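Local coordinates for tryptophan synthase alpha chain (Campylobacter jejuni, PDB 3THA) that catalyses the aldol cleavage of indoleglycerol phosphate to indole and glyceraldehyde 3-phosphate, as the alpha subunit of the tryptophan synthase tetramer, at the interface of chains A and B. Numbering follows the deposited sequence. Chains: chain A/B, Tryptophan synthase alpha chain.

Contact 1: the interface of chains A and B. Residues chain A 54-55, 57-59, 62, 66; chain B 206-207, 228.
B:Phe206 plugs into the active-site loop of A:Pro54 to A:Glu59 at a two-fold symmetric alpha-alpha interface, where its ring contributes much of the contact in this patch; whether the two alpha chains also pair in this way in the alpha-beta tetramer, the structure alone does not show. The ring is held between a loop and a helix. A:Lys66, from helix 60-70, meets it tip to tip: its ammonium NZ stands over the centre of one face, 3.8 Å from the ring centroid, as a cation-pi contact. CD of A:Lys66 lies 3.7 Å from B:Phe206 CZ, and the bend beyond it (chi3 63°, chi4 135°) brings NZ over the ring. On the opposite face A:Gly58 CA lies toward the rim, 3.5 Å from B:Phe206 CZ, while the carbonyl O of A:Ile55 faces the ring edge in plane. With CG anti to the backbone N (chi1 -173°), the ring reaches in between A:Lys66 and A:Gly58. The next residue adds a backbone bond, B:Gly207 N to A:Asp57 O at 3.2 Å. B:Thr228, at the start of helix 228-233, crosses A:Asp57 at about a right angle, placing its methyl CG2 3.3 Å from the carboxylate OD1. A:Asp57 is one of the enzyme's predicted proton acceptors, so the contact may brace a catalytic loop with residues of a neighbouring alpha chain.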
loop_
_atom_site.group_PDB
_atom_site.type_symbol
_atom_site.label_atom_id
_atom_site.label_comp_id
_atom_site.label_asym_id
_atom_site.label_seq_id
_atom_site.Cartn_x
_atom_site.Cartn_y
_atom_site.Cartn_z
ATOM N N PRO A 54 -3.294 -6.192 -4.162
ATOM C CA PRO A 54 -2.832 -4.788 -4.346
ATOM C C PRO A 54 -3.266 -4.113 -5.649
ATOM O O PRO A 54 -3.649 -4.789 -6.595
ATOM C CB PRO A 54 -1.305 -4.897 -4.330
ATOM C CG PRO A 54 -0.987 -6.414 -4.247
ATOM C CD PRO A 54 -2.211 -7.054 -3.655
ATOM N N ILE A 55 -3.142 -2.791 -5.715
ATOM C CA ILE A 55 -3.946 -2.038 -6.653
ATOM C C ILE A 55 -3.236 -1.422 -7.866
ATOM O O ILE A 55 -3.230 -2.053 -8.917
ATOM C CB ILE A 55 -4.810 -0.990 -5.940
ATOM C CG1 ILE A 55 -4.719 -1.121 -4.404
ATOM C CG2 ILE A 55 -6.221 -1.004 -6.509
ATOM C CD1 ILE A 55 -5.512 -2.289 -3.713
ATOM N N ASP A 57 -0.232 -0.928 -8.885
ATOM C CA ASP A 57 1.178 -1.205 -8.587
ATOM C C ASP A 57 1.957 -2.005 -9.677
ATOM O O ASP A 57 1.887 -1.702 -10.861
ATOM C CB ASP A 57 1.240 -1.918 -7.208
ATOM C CG ASP A 57 2.371 -1.412 -6.307
ATOM O OD1 ASP A 57 3.225 -0.624 -6.779
ATOM O OD2 ASP A 57 2.396 -1.786 -5.100
ATOM N N GLY A 58 2.705 -3.012 -9.215
ATOM C CA GLY A 58 3.525 -3.908 -10.033
ATOM C C GLY A 58 4.732 -4.459 -9.261
ATOM O O GLY A 58 5.472 -5.272 -9.826
ATOM N N GLU A 59 4.900 -4.046 -7.986
ATOM C CA GLU A 59 6.218 -4.083 -7.230
ATOM C C GLU A 59 6.570 -5.302 -6.338
ATOM O O GLU A 59 5.789 -6.246 -6.215
ATOM C CB GLU A 59 6.461 -2.778 -6.417
ATOM C CG GLU A 59 7.888 -2.177 -6.622
ATOM C CD GLU A 59 8.171 -0.953 -5.735
ATOM O OE1 GLU A 59 8.297 0.185 -6.257
ATOM O OE2 GLU A 59 8.263 -1.133 -4.498
ATOM N N ALA A 62 4.183 -6.280 -3.408
ATOM C CA ALA A 62 2.862 -6.539 -3.974
ATOM C C ALA A 62 2.773 -7.865 -4.766
ATOM O O ALA A 62 1.843 -8.655 -4.563
ATOM C CB ALA A 62 2.401 -5.337 -4.795
ATOM N N LYS A 66 0.238 -11.506 -4.089
ATOM C CA LYS A 66 -0.733 -12.115 -5.041
ATOM C C LYS A 66 -0.441 -13.570 -5.275
ATOM O O LYS A 66 -1.371 -14.414 -5.434
ATOM C CB LYS A 66 -0.662 -11.427 -6.393
ATOM C CG LYS A 66 -0.124 -9.960 -6.328
ATOM C CD LYS A 66 -0.595 -9.083 -7.509
ATOM C CE LYS A 66 -2.138 -8.905 -7.521
ATOM N NZ LYS A 66 -2.653 -7.501 -7.757
ATOM N N PHE B 206 -2.673 -2.649 -12.874
ATOM C CA PHE B 206 -1.617 -3.420 -12.142
ATOM C C PHE B 206 -0.631 -4.162 -13.067
ATOM O O PHE B 206 -0.999 -5.120 -13.745
ATOM C CB PHE B 206 -2.133 -4.376 -11.016
ATOM C CG PHE B 206 -1.001 -4.994 -10.193
ATOM C CD1 PHE B 206 -0.611 -4.422 -8.990
ATOM C CD2 PHE B 206 -0.291 -6.108 -10.668
ATOM C CE1 PHE B 206 0.458 -4.949 -8.268
ATOM C CE2 PHE B 206 0.778 -6.654 -9.948
ATOM C CZ PHE B 206 1.161 -6.072 -8.745
ATOM N N GLY B 207 0.621 -3.693 -13.086
ATOM C CA GLY B 207 1.688 -4.379 -13.818
ATOM C C GLY B 207 2.059 -3.717 -15.129
ATOM O O GLY B 207 3.191 -3.851 -15.607
ATOM N N THR B 228 2.496 2.872 -11.334
ATOM C CA THR B 228 3.920 2.976 -11.083
ATOM C C THR B 228 4.658 3.733 -12.180
ATOM O O THR B 228 5.264 4.761 -11.892
ATOM C CB THR B 228 4.537 1.571 -10.892
ATOM O OG1 THR B 228 4.273 0.753 -12.066
ATOM C CG2 THR B 228 3.900 0.932 -9.631
#

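Contact 2: the interface of chains A and B. Residues chain A 151, 173, 176; chain B 53, 66, 69-70.
A:Thr151 and A:Ile176, both in loops and both with helix-like backbone torsions (phi/psi -93/-8 and -84/-37), meet B:Asp70, the last residue of helix 60-70. The methyl CG2 of A:Thr151 does the touching, 3.3 Å from B:Asp70 CB, and the two side chains cross at about a right angle. The threonine hydroxyl OG1 points away from this methyl contact toward B:Asp53, but remains 4.0 Å from its carboxylate OD1, too far for a bond. From another side A:Ile176 brings the tip of its longer branch, CD1, to 3.6 Å from B:Asp70 CB; CG1 is anti to the carbonyl carbon (chi1 -77°), which turns this branch toward the aspartate. The approach of its other methyl, CG2, to the carboxylate OD1 is modelled too close and is doubtful. A turn earlier in the helix, B:Lys66 passes A:Ser173 with its aliphatic part, CD lying 3.6 Å from the hydroxyl OG. Its ammonium instead stays within its own chain: NZ forms a salt bridge and hydrogen bond with B:Asp53 OD2 at 2.6 Å, on the syn side of the carboxylate and somewhat out of its plane. The contact thus rests on van der Waals packing around the helix end, which may steady helix 60-70 beside the catalytic loop in this pair of alpha chains.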
loop_
_atom_site.group_PDB
_atom_site.type_symbol
_atom_site.label_atom_id
_atom_site.label_comp_id
_atom_site.label_asym_id
_atom_site.label_seq_id
_atom_site.Cartn_x
_atom_site.Cartn_y
_atom_site.Cartn_z
ATOM N N THR A 151 8.361 13.109 8.388
ATOM C CA THR A 151 7.469 14.205 7.972
ATOM C C THR A 151 6.355 14.481 8.985
ATOM O O THR A 151 5.610 15.450 8.850
ATOM C CB THR A 151 6.820 13.917 6.588
ATOM O OG1 THR A 151 6.211 12.612 6.589
ATOM C CG2 THR A 151 7.851 13.995 5.504
ATOM N N SER A 173 13.227 8.739 5.065
ATOM C CA SER A 173 13.184 9.147 3.673
ATOM C C SER A 173 14.486 8.751 2.978
ATOM O O SER A 173 15.522 8.549 3.639
ATOM C CB SER A 173 13.015 10.654 3.571
ATOM O OG SER A 173 11.696 10.983 3.941
ATOM N N ILE A 176 13.993 13.462 0.578
ATOM C CA ILE A 176 13.485 14.805 0.911
ATOM C C ILE A 176 14.353 15.881 0.239
ATOM O O ILE A 176 13.846 16.905 -0.236
ATOM C CB ILE A 176 13.358 15.055 2.447
ATOM C CG1 ILE A 176 12.102 14.346 3.001
ATOM C CG2 ILE A 176 13.391 16.580 2.757
ATOM C CD1 ILE A 176 11.701 14.747 4.433
ATOM N N ASP B 53 2.297 9.146 5.936
ATOM C CA ASP B 53 3.418 8.586 5.182
ATOM C C ASP B 53 3.325 7.063 5.014
ATOM O O ASP B 53 3.198 6.343 5.993
ATOM C CB ASP B 53 4.754 8.985 5.786
ATOM C CG ASP B 53 5.925 8.561 4.923
ATOM O OD1 ASP B 53 7.079 9.011 5.172
ATOM O OD2 ASP B 53 5.682 7.772 3.980
ATOM N N LYS B 66 6.066 10.729 0.313
ATOM C CA LYS B 66 6.866 11.390 1.335
ATOM C C LYS B 66 7.238 12.743 0.802
ATOM O O LYS B 66 7.169 13.768 1.508
ATOM C CB LYS B 66 8.146 10.621 1.710
ATOM C CG LYS B 66 7.998 9.114 1.952
ATOM C CD LYS B 66 9.041 8.716 2.975
ATOM C CE LYS B 66 9.130 7.210 3.225
ATOM N NZ LYS B 66 7.842 6.413 3.340
ATOM N N LEU B 69 4.414 14.990 1.030
ATOM C CA LEU B 69 4.105 15.276 2.440
ATOM C C LEU B 69 5.050 16.282 3.066
ATOM O O LEU B 69 4.600 17.243 3.695
ATOM C CB LEU B 69 4.039 14.010 3.319
ATOM C CG LEU B 69 2.836 13.098 3.126
ATOM C CD1 LEU B 69 3.124 11.769 3.849
ATOM C CD2 LEU B 69 1.541 13.754 3.606
ATOM N N ASP B 70 6.347 16.100 2.894
ATOM C CA ASP B 70 7.283 17.069 3.487
ATOM C C ASP B 70 7.310 18.419 2.735
ATOM O O ASP B 70 7.810 19.427 3.247
ATOM C CB ASP B 70 8.688 16.499 3.548
ATOM C CG ASP B 70 9.491 16.875 2.351
ATOM O OD1 ASP B 70 10.613 17.399 2.539
ATOM O OD2 ASP B 70 8.983 16.671 1.223
#

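Contact 3: the interface of chains A and B. Residues chain A 124, 126, 129; chain B 97-98, 101.
A:Glu129, ending the 3-10 helix 127-129, lays its side chain along B:Phe101 and points its carboxylate at the start of helix 97-103, the two side chains sliding past each other in opposite directions. From CB the chain turns to CG, anti to the carbonyl carbon (chi1 -70°), and this methylene sits over the centre of the B:Phe101 ring, 3.5 Å from its centroid, in a CH-pi contact. Beyond CG the chain is extended, and CD continues past the base of the ring. At the tip the oxygens part: OE1 faces the ring edge of B:Tyr97 in plane, 3.5 Å from CD2, where the slightly positive C-H edge may suit it. OE2 comes 3.5 Å from B:Asn98 CB; weak bonds from the backbone N and hydroxyl of A:Ser126 reach it within its own chain. With CG of B:Asn98 between the backbone N and the carbonyl carbon (chi1 59°), its amide is turned toward A:Glu124. ND2 makes a weak bond to the carboxylate OE1. The same nitrogen, ND2 of B:Asn98, also donates to the backbone O of A:Glu124 at 3.3 Å, approaching tilted 32° from the carbonyl plane.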
loop_
_atom_site.group_PDB
_atom_site.type_symbol
_atom_site.label_atom_id
_atom_site.label_comp_id
_atom_site.label_asym_id
_atom_site.label_seq_id
_atom_site.Cartn_x
_atom_site.Cartn_y
_atom_site.Cartn_z
ATOM N N GLU A 124 -1.743 1.947 7.489
ATOM C CA GLU A 124 -2.811 2.808 7.033
ATOM C C GLU A 124 -3.967 2.902 8.022
ATOM O O GLU A 124 -4.924 3.591 7.737
ATOM C CB GLU A 124 -3.361 2.407 5.632
ATOM C CG GLU A 124 -2.356 2.375 4.483
ATOM C CD GLU A 124 -1.335 3.551 4.472
ATOM O OE1 GLU A 124 -1.704 4.751 4.702
ATOM O OE2 GLU A 124 -0.149 3.243 4.185
ATOM N N SER A 126 -4.943 4.789 10.906
ATOM C CA SER A 126 -4.554 5.945 11.708
ATOM C C SER A 126 -4.959 5.836 13.205
ATOM O O SER A 126 -5.866 5.084 13.569
ATOM C CB SER A 126 -5.126 7.223 11.120
ATOM O OG SER A 126 -6.443 7.397 11.577
ATOM N N GLU A 129 -8.612 6.205 14.225
ATOM C CA GLU A 129 -9.496 5.107 13.801
ATOM C C GLU A 129 -9.178 3.842 14.590
ATOM O O GLU A 129 -9.787 2.795 14.377
ATOM C CB GLU A 129 -9.256 4.745 12.325
ATOM C CG GLU A 129 -9.667 5.708 11.231
ATOM C CD GLU A 129 -9.177 5.202 9.837
ATOM O OE1 GLU A 129 -10.003 4.612 9.097
ATOM O OE2 GLU A 129 -7.962 5.350 9.515
ATOM N N TYR B 97 -8.517 5.336 2.972
ATOM C CA TYR B 97 -9.648 5.734 3.784
ATOM C C TYR B 97 -9.270 6.662 4.935
ATOM O O TYR B 97 -10.090 7.488 5.355
ATOM C CB TYR B 97 -10.376 4.501 4.317
ATOM C CG TYR B 97 -11.762 4.793 4.864
ATOM C CD1 TYR B 97 -12.859 4.912 4.018
ATOM C CD2 TYR B 97 -11.980 4.918 6.233
ATOM C CE1 TYR B 97 -14.134 5.166 4.514
ATOM C CE2 TYR B 97 -13.243 5.151 6.738
ATOM C CZ TYR B 97 -14.317 5.291 5.871
ATOM O OH TYR B 97 -15.581 5.531 6.375
ATOM N N ASN B 98 -8.039 6.541 5.432
ATOM C CA ASN B 98 -7.590 7.354 6.540
ATOM C C ASN B 98 -7.665 8.845 6.210
ATOM O O ASN B 98 -7.926 9.659 7.085
ATOM C CB ASN B 98 -6.191 6.961 7.008
ATOM C CG ASN B 98 -5.108 7.081 5.900
ATOM O OD1 ASN B 98 -5.194 7.886 4.962
ATOM N ND2 ASN B 98 -4.084 6.274 6.026
ATOM N N PHE B 101 -11.738 9.533 6.341
ATOM C CA PHE B 101 -12.053 9.570 7.759
ATOM C C PHE B 101 -11.681 10.840 8.540
ATOM O O PHE B 101 -12.486 11.354 9.318
ATOM C CB PHE B 101 -11.413 8.377 8.444
ATOM C CG PHE B 101 -11.894 8.153 9.836
ATOM C CD1 PHE B 101 -11.269 8.799 10.913
ATOM C CD2 PHE B 101 -12.972 7.301 10.073
ATOM C CE1 PHE B 101 -11.723 8.607 12.215
ATOM C CE2 PHE B 101 -13.432 7.071 11.365
ATOM C CZ PHE B 101 -12.807 7.733 12.453
#

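The C-alpha centres of contact 1 lie about 22 Å from contact 2 and 21 Å from contact 3, while contacts 2 and 3 are about 18 Å apart. Contacts 1 and 2 share helix 60-70, and Lys66 serves both, through chain A in one and chain B in the other; it adopts different conformations in the two chains, so symmetry-related patches need not match in side-chain detail. Contact 3 uses other elements, helix 97-103 and the 3-10 helix 127-129. Because the interface is two-fold symmetric, both catalytic loops are expected to be contacted. The enzyme's tetramer also contains beta chains, so this alpha pairing may belong to the crystal.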